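PDB 4I4C: UPF0255 protein frsA from Vibrio vulnificus, which probably hydrolyses carboxylic esters as a member of the FrsA family of alpha/beta-hydrolase proteins. Local coordinates for residues 16-21 with 92-97; 31-36 with 328-333; 51-56 with 314-319; 184-189 with 221-226. One frame throughout, in Å; residues are numbered along the deposited sequence.

Interaction 1 of 4, residues 16-21 with 92-97; sequences KHKQAK and GYHSGN
Lys18 and Tyr93 carry most of this contact, with Gly92 beside them, and the backbone does the binding. Tyr93 N donates to Lys18 O at 2.8 Å; the donor stands above the carbonyl plane of Lys18, 43° out of it. CB of Tyr93 comes in close to the preceding carbonyl, 3.4 Å from His17 O, so two successive carbonyl oxygens of the 16-21 segment face the same residue. With CG anti to the backbone N (chi1 -172°), the Tyr93 ring turns away from segment 16-21 and enters the helical part of the protein, where it stacks on Phe14, meets Tyr100 edge-to-face and touches Leu145 of helix 144-163. The aliphatic chain of Lys18 bends at chi2 (75°) and brings CD to 3.8 Å from Tyr93 O. Its ammonium group stays 4.3 Å, NZ to CD2, from the ring of His94, whose NE2 is engaged by Met91 O.

Gly92, at positive phi, brings its CA against Lys18 O at 3.5 Å, with no side chain between the loops. A water extends the pairing by one step, accepting from Gly92 N at 2.6 Å and donating to Ala20 O. The two loops are shaped by turns: a type I turn from His17 to Ala20, and on the other side an inverse gamma turn centred on Tyr93, followed by a type II turn from His94 to Asn97, the N-cap residue of helix 98-114.

Interaction 2 of 4, residues 31-36 with 328-333; sequences PTSQSL and VVDIYS
The ring of Tyr332 meets the methyl CD2 of Leu36 obliquely, with CD2 3.9 Å from CE1 and equally near the hydroxyl end. The two side chains reach toward each other tip to tip, and Ser33 OG lies farther off, also oblique to the ring. Leu36 CD2 touches a second apolar group as well, CG2 of Ile331 at 4.1 Å.

Next to this apolar patch Ser33 supplies the polar link. Its OG accepts from Ile331 N at 2.8 Å in an almost straight bond (175°), while CG1 of Ile331 packs on the same oxygen at 3.3 Å. CG1 lies beside the backbone N of Ile331 (chi1 -54°), which brings it over the serine. A water ties the same oxygen to two more groups: it lies 2.7 Å from Ser33 OG, bonds to Thr32 OG1 and donates to Asp330 OD1. The other carboxylate oxygen of Asp330, OD2, accepts from Ser333 N at 2.9 Å, the capping bond of an N-cap residue ahead of helix 331-337.

The N-terminal end of helix 31-44 thus meets the start of helix 331-337, just beyond the parallel pair of strands 28-29 and 328-329. The serine takes up a backbone N-H at that helix start, and the aspartate divides its two oxygens between cap and water, consistent with a carboxylate stabilised by the helix N-terminus.

Interaction 3 of 4, residues 51-56 with 314-319; sequences NLRRLQ and KMYLDV
Tyr316 OH comes up against the side chains of both Asn51 and Arg53. It lies 3.0 Å from Asn51 OD1 and presses on Asn51 CB at 3.2 Å, the tyrosine side chain crossing that of the asparagine obliquely with ring and amide planes 44° apart. Arg53 meets the same hydroxyl tip to tip: NH2 donates a weak bond to Tyr316 OH at 3.4 Å, the oxygen lying at the edge of the guanidinium near its plane, and the two flat groups are turned by 25°. One residue earlier on the helix, the sulfur of Met315 accepts a weak bond from the backbone, Asn51 N to SD at 3.4 Å. The Met315 chain bends at chi3, which carries CE to 4.1 Å from Arg53 NH2.

Segment 314-319 is the start of helix 314-323. Met315 points to the loop that leads into helix 54-60, and the hydroxyl end of Tyr316 reaches it; Arg53 is the N-cap residue of that second helix. The contact lies beside the ligand pockets. The side chain of Tyr316 is about 4 Å from the bound hexanoic acid and that of Arg53 about 6 Å from the bound polyether, whose pocket includes Gln56.

Within the loop Asn51, two residues earlier, holds the guanidinium. Arg53 NE donates to Asn51 OD1 at 3.0 Å, nearly straight (176°), on a lone pair of the amide oxygen and in the guanidinium plane. Farther out, Asp203 forms a salt bridge with Arg53 NH2, while Tyr137 packs on Arg53 and Met315 and donates its hydroxyl to Asn51 O.

Interaction 4 of 4, residues 184-189 with 221-226; sequences LHLTNT and DIAMLT
Strands 178-186 and 223-226 pair antiparallel in the mixed beta-sheet, and His185 and Met224 form their hydrogen-bonded pair. His185 N donates to Met224 O at 2.7 Å, and Met224 N returns a bond to His185 O at 3.0 Å. The histidine grips the same carbonyl a second time: its ring nitrogen ND1 donates to Met224 O at 2.9 Å, from above the carbonyl plane. CG of His185 lies beside its own backbone N (chi1 -52°), and from there the ring edge with ND1 faces Met224 O.

Met224 runs alongside, pointing the same way, and bends at chi3 (84°) to set CE over the ring centre, a CH-pi contact of 3.7 Å to the centroid. Thr226 OG1 stands at the ring edge, itself bonded to Gln206. At the far end of the ring NE2 is taken by Tyr157 OH. The eight-stranded sheet, with parallel strands beyond 223-226, has the alpha/beta-hydrolase topology, and helix 210-217 covers the face that carries His185 and Met224.

On the other face, Leu184 CB packs on Leu225 CD1 at 3.7 Å. Leu186 CD2 meets Ala223 CB at the same distance. Past the strands, Thr187 OG1 donates to Asp221 OD1 at 2.8 Å, and a water accepts from Thr187 N. Asp221 is the C-prime residue of the Schellman motif that ends helix 210-217.

Interactions 1, 2 and 3 tie the N-terminal part of the chain to later segments, while interaction 4 lies within the sheet. Interactions 2 and 3, with centres about 19 Å apart, share the region round helix 314-323 and touch where Ile331 CD1 meets Leu317 CD1 at 3.9 Å. Along the chain, interaction 4 is nested inside interaction 3, which is nested inside interaction 2; interaction 1 crosses both of these and closes before interaction 4 opens. Interaction 4 lies about 44 Å, centre to centre, from interaction 2, on the opposite side of the chain's centre. Interactions 2 and 3 join early helices and loops to elements beyond residue 310, and of the two interaction 3 lies beside the ligand pockets.

Interaction 1 of 4, residues 16-21 with 92-97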
# COMPACT_ATOMS: atom_id res chain seq x y z
N LYS A 16 4.57 6.85 26.86
CA LYS A 16 3.30 6.44 27.44
C LYS A 16 2.96 4.99 27.04
O LYS A 16 2.01 4.40 27.53
CB LYS A 16 2.20 7.41 26.97
CG LYS A 16 0.81 7.21 27.55
CD LYS A 16 -0.15 8.28 27.03
CE LYS A 16 -1.61 7.89 27.24
NZ LYS A 16 -1.95 7.72 28.68
N HIS A 17 3.77 4.41 26.15
CA HIS A 17 3.45 3.09 25.59
C HIS A 17 4.53 2.03 25.81
O HIS A 17 4.70 1.15 24.98
CB HIS A 17 3.12 3.22 24.10
CG HIS A 17 1.99 4.16 23.81
ND1 HIS A 17 2.17 5.35 23.14
CD2 HIS A 17 0.68 4.10 24.13
CE1 HIS A 17 1.02 5.99 23.06
NE2 HIS A 17 0.09 5.25 23.65
N LYS A 18 5.25 2.13 26.92
CA LYS A 18 6.31 1.17 27.24
C LYS A 18 5.77 -0.26 27.22
O LYS A 18 6.46 -1.19 26.80
CB LYS A 18 6.90 1.50 28.62
CG LYS A 18 7.90 0.48 29.17
CD LYS A 18 9.25 0.57 28.46
CE LYS A 18 10.35 -0.14 29.25
NZ LYS A 18 10.12 -1.61 29.39
N GLN A 19 4.53 -0.42 27.68
CA GLN A 19 3.94 -1.74 27.86
C GLN A 19 2.74 -1.95 26.95
O GLN A 19 1.83 -2.69 27.31
CB GLN A 19 3.50 -1.91 29.31
CG GLN A 19 3.90 -3.22 29.94
CD GLN A 19 4.04 -3.10 31.45
OE1 GLN A 19 5.00 -2.51 31.95
NE2 GLN A 19 3.09 -3.67 32.18
N ALA A 20 2.73 -1.30 25.80
CA ALA A 20 1.59 -1.40 24.87
C ALA A 20 1.26 -2.84 24.46
O ALA A 20 2.15 -3.70 24.39
CB ALA A 20 1.82 -0.53 23.65
N LYS A 21 -0.01 -3.09 24.21
CA LYS A 21 -0.48 -4.42 23.82
C LYS A 21 0.15 -4.81 22.48
O LYS A 21 0.20 -4.00 21.55
CB LYS A 21 -2.01 -4.43 23.74
CG LYS A 21 -2.63 -5.81 23.89
CD LYS A 21 -4.16 -5.71 23.92
CE LYS A 21 -4.79 -6.97 24.51
NZ LYS A 21 -4.41 -8.21 23.79
N GLY A 92 5.90 -5.29 24.07
CA GLY A 92 6.26 -4.04 24.72
C GLY A 92 7.32 -3.25 23.97
O GLY A 92 8.08 -3.83 23.19
N TYR A 93 7.38 -1.94 24.21
CA TYR A 93 8.24 -1.05 23.44
C TYR A 93 9.66 -1.06 23.98
O TYR A 93 10.02 -0.21 24.79
CB TYR A 93 7.68 0.38 23.43
CG TYR A 93 8.41 1.33 22.49
CD1 TYR A 93 9.24 2.32 22.98
CD2 TYR A 93 8.27 1.22 21.11
CE1 TYR A 93 9.91 3.17 22.13
CE2 TYR A 93 8.93 2.07 20.26
CZ TYR A 93 9.75 3.05 20.77
OH TYR A 93 10.41 3.89 19.92
N HIS A 94 10.46 -2.01 23.52
CA HIS A 94 11.86 -2.12 23.94
C HIS A 94 12.57 -3.11 23.02
O HIS A 94 11.96 -3.62 22.08
CB HIS A 94 11.98 -2.58 25.39
CG HIS A 94 11.28 -3.87 25.69
ND1 HIS A 94 11.95 -5.06 25.85
CD2 HIS A 94 9.97 -4.15 25.87
CE1 HIS A 94 11.08 -6.03 26.11
NE2 HIS A 94 9.87 -5.50 26.13
N SER A 95 13.85 -3.36 23.30
CA SER A 95 14.69 -4.19 22.43
C SER A 95 13.98 -5.48 21.97
O SER A 95 13.36 -6.19 22.76
CB SER A 95 16.01 -4.52 23.12
OG SER A 95 15.88 -5.65 23.96
N GLY A 96 14.06 -5.77 20.68
CA GLY A 96 13.40 -6.95 20.15
C GLY A 96 12.01 -6.72 19.60
O GLY A 96 11.54 -7.48 18.76
N ASN A 97 11.33 -5.67 20.06
CA ASN A 97 9.99 -5.36 19.57
C ASN A 97 10.07 -4.82 18.14
O ASN A 97 10.96 -4.05 17.82
CB ASN A 97 9.29 -4.36 20.51
CG ASN A 97 7.98 -3.79 19.92
OD1 ASN A 97 7.99 -2.78 19.23
ND2 ASN A 97 6.86 -4.42 20.25
O HOH W 1 4.06 -4.76 22.24

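Interaction 2 of 4, residues 31-36 with 328-333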
# COMPACT_ATOMS: atom_id res chain seq x y z
N PRO A 31 -14.17 -17.65 19.88
CA PRO A 31 -13.45 -18.88 20.23
C PRO A 31 -13.42 -19.92 19.11
O PRO A 31 -12.38 -20.57 18.95
CB PRO A 31 -14.21 -19.40 21.46
CG PRO A 31 -14.72 -18.12 22.12
CD PRO A 31 -15.15 -17.28 20.92
N THR A 32 -14.49 -20.07 18.34
CA THR A 32 -14.47 -21.00 17.21
C THR A 32 -13.50 -20.51 16.13
O THR A 32 -12.87 -21.29 15.43
CB THR A 32 -15.87 -21.23 16.61
OG1 THR A 32 -16.47 -19.97 16.29
CG2 THR A 32 -16.74 -21.99 17.60
N SER A 33 -13.36 -19.20 16.01
CA SER A 33 -12.41 -18.65 15.05
C SER A 33 -10.97 -18.74 15.56
O SER A 33 -10.05 -18.88 14.76
CB SER A 33 -12.80 -17.22 14.66
OG SER A 33 -13.70 -17.24 13.57
N GLN A 34 -10.77 -18.67 16.89
CA GLN A 34 -9.44 -18.86 17.44
C GLN A 34 -8.94 -20.26 17.15
O GLN A 34 -7.75 -20.46 16.88
CB GLN A 34 -9.39 -18.62 18.95
CG GLN A 34 -7.98 -18.76 19.53
CD GLN A 34 -6.94 -17.87 18.81
OE1 GLN A 34 -7.08 -16.65 18.78
NE2 GLN A 34 -5.91 -18.50 18.23
N SER A 35 -9.85 -21.23 17.21
CA SER A 35 -9.50 -22.61 16.91
C SER A 35 -9.04 -22.77 15.46
O SER A 35 -8.10 -23.51 15.18
CB SER A 35 -10.66 -23.56 17.23
OG SER A 35 -10.43 -24.83 16.65
N LEU A 36 -9.71 -22.08 14.55
CA LEU A 36 -9.29 -22.05 13.14
C LEU A 36 -7.90 -21.41 12.93
O LEU A 36 -7.08 -21.92 12.14
CB LEU A 36 -10.35 -21.38 12.26
CG LEU A 36 -10.02 -21.24 10.78
CD1 LEU A 36 -9.51 -22.56 10.21
CD2 LEU A 36 -11.25 -20.78 10.02
N VAL A 328 -14.97 -7.74 16.87
CA VAL A 328 -14.60 -9.10 17.16
C VAL A 328 -14.84 -9.86 15.87
O VAL A 328 -15.77 -9.56 15.13
CB VAL A 328 -15.40 -9.68 18.36
CG1 VAL A 328 -16.89 -9.62 18.09
CG2 VAL A 328 -14.96 -11.11 18.70
N VAL A 329 -13.98 -10.83 15.59
CA VAL A 329 -14.00 -11.45 14.27
C VAL A 329 -14.54 -12.86 14.26
O VAL A 329 -14.12 -13.71 15.04
CB VAL A 329 -12.59 -11.50 13.65
CG1 VAL A 329 -12.65 -12.01 12.21
CG2 VAL A 329 -11.96 -10.15 13.70
N ASP A 330 -15.49 -13.08 13.36
CA ASP A 330 -15.84 -14.43 12.94
C ASP A 330 -15.27 -14.62 11.54
O ASP A 330 -15.68 -13.94 10.61
CB ASP A 330 -17.36 -14.61 12.92
CG ASP A 330 -17.75 -16.03 12.63
OD1 ASP A 330 -18.15 -16.74 13.57
OD2 ASP A 330 -17.64 -16.44 11.45
N ILE A 331 -14.31 -15.53 11.40
CA ILE A 331 -13.61 -15.71 10.12
C ILE A 331 -14.53 -16.21 9.01
O ILE A 331 -14.39 -15.82 7.85
CB ILE A 331 -12.40 -16.67 10.28
CG1 ILE A 331 -11.48 -16.16 11.40
CG2 ILE A 331 -11.66 -16.81 8.97
CD1 ILE A 331 -10.22 -16.98 11.63
N TYR A 332 -15.47 -17.08 9.35
CA TYR A 332 -16.36 -17.65 8.35
C TYR A 332 -17.23 -16.55 7.76
O TYR A 332 -17.44 -16.48 6.56
CB TYR A 332 -17.23 -18.76 8.95
CG TYR A 332 -16.42 -19.80 9.70
CD1 TYR A 332 -15.76 -20.82 9.03
CD2 TYR A 332 -16.32 -19.74 11.09
CE1 TYR A 332 -15.02 -21.76 9.72
CE2 TYR A 332 -15.58 -20.68 11.79
CZ TYR A 332 -14.93 -21.69 11.10
OH TYR A 332 -14.20 -22.62 11.81
N SER A 333 -17.73 -15.68 8.63
CA SER A 333 -18.55 -14.56 8.18
C SER A 333 -17.72 -13.56 7.37
O SER A 333 -18.12 -13.15 6.29
CB SER A 333 -19.22 -13.89 9.36
OG SER A 333 -19.90 -12.73 8.93
O HOH W 2 -16.02 -18.07 14.59

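Interaction 3 of 4, residues 51-56 with 314-319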
# COMPACT_ATOMS: atom_id res chain seq x y z
N ASN A 51 3.67 -10.92 7.50
CA ASN A 51 4.26 -11.33 6.24
C ASN A 51 5.42 -10.40 5.96
O ASN A 51 5.24 -9.20 5.79
CB ASN A 51 3.24 -11.31 5.10
CG ASN A 51 3.83 -11.80 3.78
OD1 ASN A 51 3.89 -11.06 2.81
ND2 ASN A 51 4.28 -13.06 3.76
N LEU A 52 6.63 -10.96 5.95
CA LEU A 52 7.85 -10.23 5.67
C LEU A 52 7.95 -9.86 4.20
O LEU A 52 7.83 -10.72 3.32
CB LEU A 52 9.06 -11.09 6.04
CG LEU A 52 9.87 -10.64 7.24
CD1 LEU A 52 8.95 -10.35 8.40
CD2 LEU A 52 10.90 -11.72 7.58
N ARG A 53 8.18 -8.58 3.94
CA ARG A 53 8.30 -8.06 2.58
C ARG A 53 9.72 -7.53 2.32
O ARG A 53 9.88 -6.40 1.85
CB ARG A 53 7.32 -6.90 2.41
CG ARG A 53 5.90 -7.19 2.90
CD ARG A 53 4.97 -7.47 1.75
NE ARG A 53 3.73 -8.12 2.20
CZ ARG A 53 2.57 -7.48 2.39
NH1 ARG A 53 2.48 -6.18 2.17
NH2 ARG A 53 1.51 -8.16 2.79
N ARG A 54 10.74 -8.33 2.65
CA ARG A 54 12.14 -7.92 2.50
C ARG A 54 12.46 -7.24 1.17
O ARG A 54 12.99 -6.13 1.15
CB ARG A 54 13.08 -9.12 2.65
CG ARG A 54 13.39 -9.55 4.06
CD ARG A 54 14.44 -10.65 3.98
NE ARG A 54 15.09 -10.93 5.25
CZ ARG A 54 14.71 -11.89 6.09
NH1 ARG A 54 13.66 -12.64 5.81
NH2 ARG A 54 15.38 -12.08 7.22
N LEU A 55 12.17 -7.93 0.06
CA LEU A 55 12.44 -7.39 -1.28
C LEU A 55 11.59 -6.15 -1.61
O LEU A 55 12.08 -5.23 -2.27
CB LEU A 55 12.26 -8.49 -2.34
CG LEU A 55 13.29 -9.61 -2.18
CD1 LEU A 55 13.18 -10.69 -3.25
CD2 LEU A 55 14.66 -9.02 -2.21
N GLN A 56 10.34 -6.12 -1.16
CA GLN A 56 9.50 -4.94 -1.37
C GLN A 56 10.09 -3.72 -0.66
O GLN A 56 10.19 -2.64 -1.21
CB GLN A 56 8.07 -5.18 -0.89
CG GLN A 56 7.12 -4.04 -1.20
CD GLN A 56 5.84 -4.09 -0.37
OE1 GLN A 56 5.06 -5.02 -0.48
NE2 GLN A 56 5.64 -3.08 0.47
N LYS A 314 -2.79 -15.21 9.86
CA LYS A 314 -3.52 -14.31 10.75
C LYS A 314 -3.32 -12.83 10.45
O LYS A 314 -4.22 -12.02 10.65
CB LYS A 314 -3.14 -14.60 12.21
CG LYS A 314 -3.91 -13.76 13.20
CD LYS A 314 -3.51 -14.05 14.65
CE LYS A 314 -4.34 -13.15 15.58
NZ LYS A 314 -3.99 -13.41 17.00
N MET A 315 -2.13 -12.47 9.96
CA MET A 315 -1.85 -11.05 9.67
C MET A 315 -2.83 -10.46 8.66
O MET A 315 -3.26 -9.33 8.80
CB MET A 315 -0.43 -10.82 9.17
CG MET A 315 -0.01 -9.35 9.31
SD MET A 315 1.20 -8.70 8.14
CE MET A 315 0.19 -8.48 6.68
N TYR A 316 -3.19 -11.25 7.65
CA TYR A 316 -4.15 -10.77 6.63
C TYR A 316 -5.56 -10.62 7.19
O TYR A 316 -6.24 -9.62 6.93
CB TYR A 316 -4.13 -11.66 5.37
CG TYR A 316 -2.77 -11.65 4.67
CD1 TYR A 316 -2.43 -10.63 3.79
CD2 TYR A 316 -1.82 -12.64 4.93
CE1 TYR A 316 -1.18 -10.60 3.16
CE2 TYR A 316 -0.56 -12.62 4.30
CZ TYR A 316 -0.26 -11.59 3.42
OH TYR A 316 0.97 -11.54 2.79
N LEU A 317 -5.99 -11.61 7.96
CA LEU A 317 -7.29 -11.54 8.61
C LEU A 317 -7.34 -10.38 9.62
O LEU A 317 -8.37 -9.72 9.74
CB LEU A 317 -7.62 -12.89 9.26
CG LEU A 317 -7.79 -14.04 8.26
CD1 LEU A 317 -7.79 -15.40 8.98
CD2 LEU A 317 -9.09 -13.86 7.47
N ASP A 318 -6.22 -10.12 10.31
CA ASP A 318 -6.16 -9.00 11.25
C ASP A 318 -6.30 -7.66 10.51
O ASP A 318 -7.06 -6.78 10.92
CB ASP A 318 -4.84 -8.99 12.05
CG ASP A 318 -4.74 -10.12 13.11
OD1 ASP A 318 -5.72 -10.84 13.39
OD2 ASP A 318 -3.64 -10.24 13.70
N VAL A 319 -5.56 -7.50 9.41
CA VAL A 319 -5.69 -6.30 8.59
C VAL A 319 -7.13 -6.11 8.08
O VAL A 319 -7.66 -4.99 8.11
CB VAL A 319 -4.72 -6.32 7.39
CG1 VAL A 319 -5.10 -5.24 6.37
CG2 VAL A 319 -3.30 -6.13 7.87

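Interaction 4 of 4, residues 184-189 with 221-226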
# COMPACT_ATOMS: atom_id res chain seq x y z
N LEU A 184 0.59 15.66 -3.61
CA LEU A 184 0.93 15.95 -5.00
C LEU A 184 2.42 16.23 -5.13
O LEU A 184 2.93 17.19 -4.57
CB LEU A 184 0.13 17.16 -5.50
CG LEU A 184 0.35 17.64 -6.93
CD1 LEU A 184 -0.07 16.57 -7.96
CD2 LEU A 184 -0.40 18.96 -7.17
N HIS A 185 3.11 15.36 -5.86
CA HIS A 185 4.54 15.48 -6.09
C HIS A 185 4.79 16.04 -7.48
O HIS A 185 4.39 15.43 -8.47
CB HIS A 185 5.20 14.10 -6.01
CG HIS A 185 4.86 13.35 -4.76
ND1 HIS A 185 3.59 12.90 -4.49
CD2 HIS A 185 5.63 12.96 -3.72
CE1 HIS A 185 3.59 12.28 -3.32
NE2 HIS A 185 4.82 12.30 -2.84
N LEU A 186 5.45 17.19 -7.57
CA LEU A 186 5.74 17.81 -8.86
C LEU A 186 7.24 18.01 -9.08
O LEU A 186 7.96 18.28 -8.13
CB LEU A 186 5.02 19.15 -8.96
CG LEU A 186 3.52 19.08 -8.70
CD1 LEU A 186 3.10 20.25 -7.84
CD2 LEU A 186 2.75 19.06 -10.03
N THR A 187 7.70 17.87 -10.32
CA THR A 187 9.10 18.14 -10.64
C THR A 187 9.37 19.64 -10.58
O THR A 187 10.45 20.09 -10.18
CB THR A 187 9.49 17.63 -12.03
OG1 THR A 187 8.59 18.19 -12.99
CG2 THR A 187 9.39 16.12 -12.08
N ASN A 188 8.35 20.40 -10.98
CA ASN A 188 8.37 21.85 -10.95
C ASN A 188 6.96 22.35 -11.19
O ASN A 188 6.03 21.55 -11.37
CB ASN A 188 9.32 22.42 -12.02
CG ASN A 188 8.99 21.94 -13.41
OD1 ASN A 188 7.94 22.27 -13.96
ND2 ASN A 188 9.91 21.18 -14.01
N THR A 189 6.79 23.66 -11.20
CA THR A 189 5.49 24.23 -11.55
C THR A 189 5.60 25.14 -12.77
O THR A 189 4.80 26.06 -12.93
CB THR A 189 4.87 25.00 -10.37
OG1 THR A 189 5.82 25.97 -9.89
CG2 THR A 189 4.50 24.04 -9.25
N ASP A 221 8.63 14.18 -16.05
CA ASP A 221 7.82 15.29 -15.54
C ASP A 221 6.37 14.91 -15.25
O ASP A 221 5.50 15.76 -15.23
CB ASP A 221 7.89 16.49 -16.49
CG ASP A 221 9.26 17.13 -16.53
OD1 ASP A 221 9.81 17.43 -15.44
OD2 ASP A 221 9.79 17.33 -17.63
N ILE A 222 6.12 13.63 -15.01
CA ILE A 222 4.81 13.16 -14.59
C ILE A 222 4.64 13.34 -13.08
O ILE A 222 5.35 12.73 -12.27
CB ILE A 222 4.59 11.68 -14.96
CG1 ILE A 222 4.66 11.48 -16.47
CG2 ILE A 222 3.23 11.18 -14.41
CD1 ILE A 222 4.45 10.07 -16.89
N ALA A 223 3.68 14.17 -12.70
CA ALA A 223 3.36 14.38 -11.30
C ALA A 223 2.74 13.13 -10.68
O ALA A 223 2.01 12.39 -11.34
CB ALA A 223 2.43 15.57 -11.13
N MET A 224 3.03 12.90 -9.40
CA MET A 224 2.43 11.78 -8.70
C MET A 224 1.52 12.30 -7.61
O MET A 224 1.91 13.15 -6.83
CB MET A 224 3.49 10.85 -8.12
CG MET A 224 2.91 9.76 -7.24
SD MET A 224 4.11 8.54 -6.67
CE MET A 224 4.80 9.36 -5.24
N LEU A 225 0.30 11.77 -7.56
CA LEU A 225 -0.66 12.20 -6.56
C LEU A 225 -1.07 10.98 -5.76
O LEU A 225 -1.84 10.16 -6.25
CB LEU A 225 -1.87 12.84 -7.23
CG LEU A 225 -2.96 13.38 -6.33
CD1 LEU A 225 -2.39 14.45 -5.41
CD2 LEU A 225 -4.10 13.95 -7.16
N THR A 226 -0.54 10.84 -4.55
CA THR A 226 -0.84 9.66 -3.74
C THR A 226 -2.14 9.80 -2.96
O THR A 226 -2.51 10.89 -2.52
CB THR A 226 0.31 9.31 -2.79
OG1 THR A 226 0.58 10.42 -1.93
CG2 THR A 226 1.58 8.99 -3.59
O HOH W 3 5.72 16.69 -12.33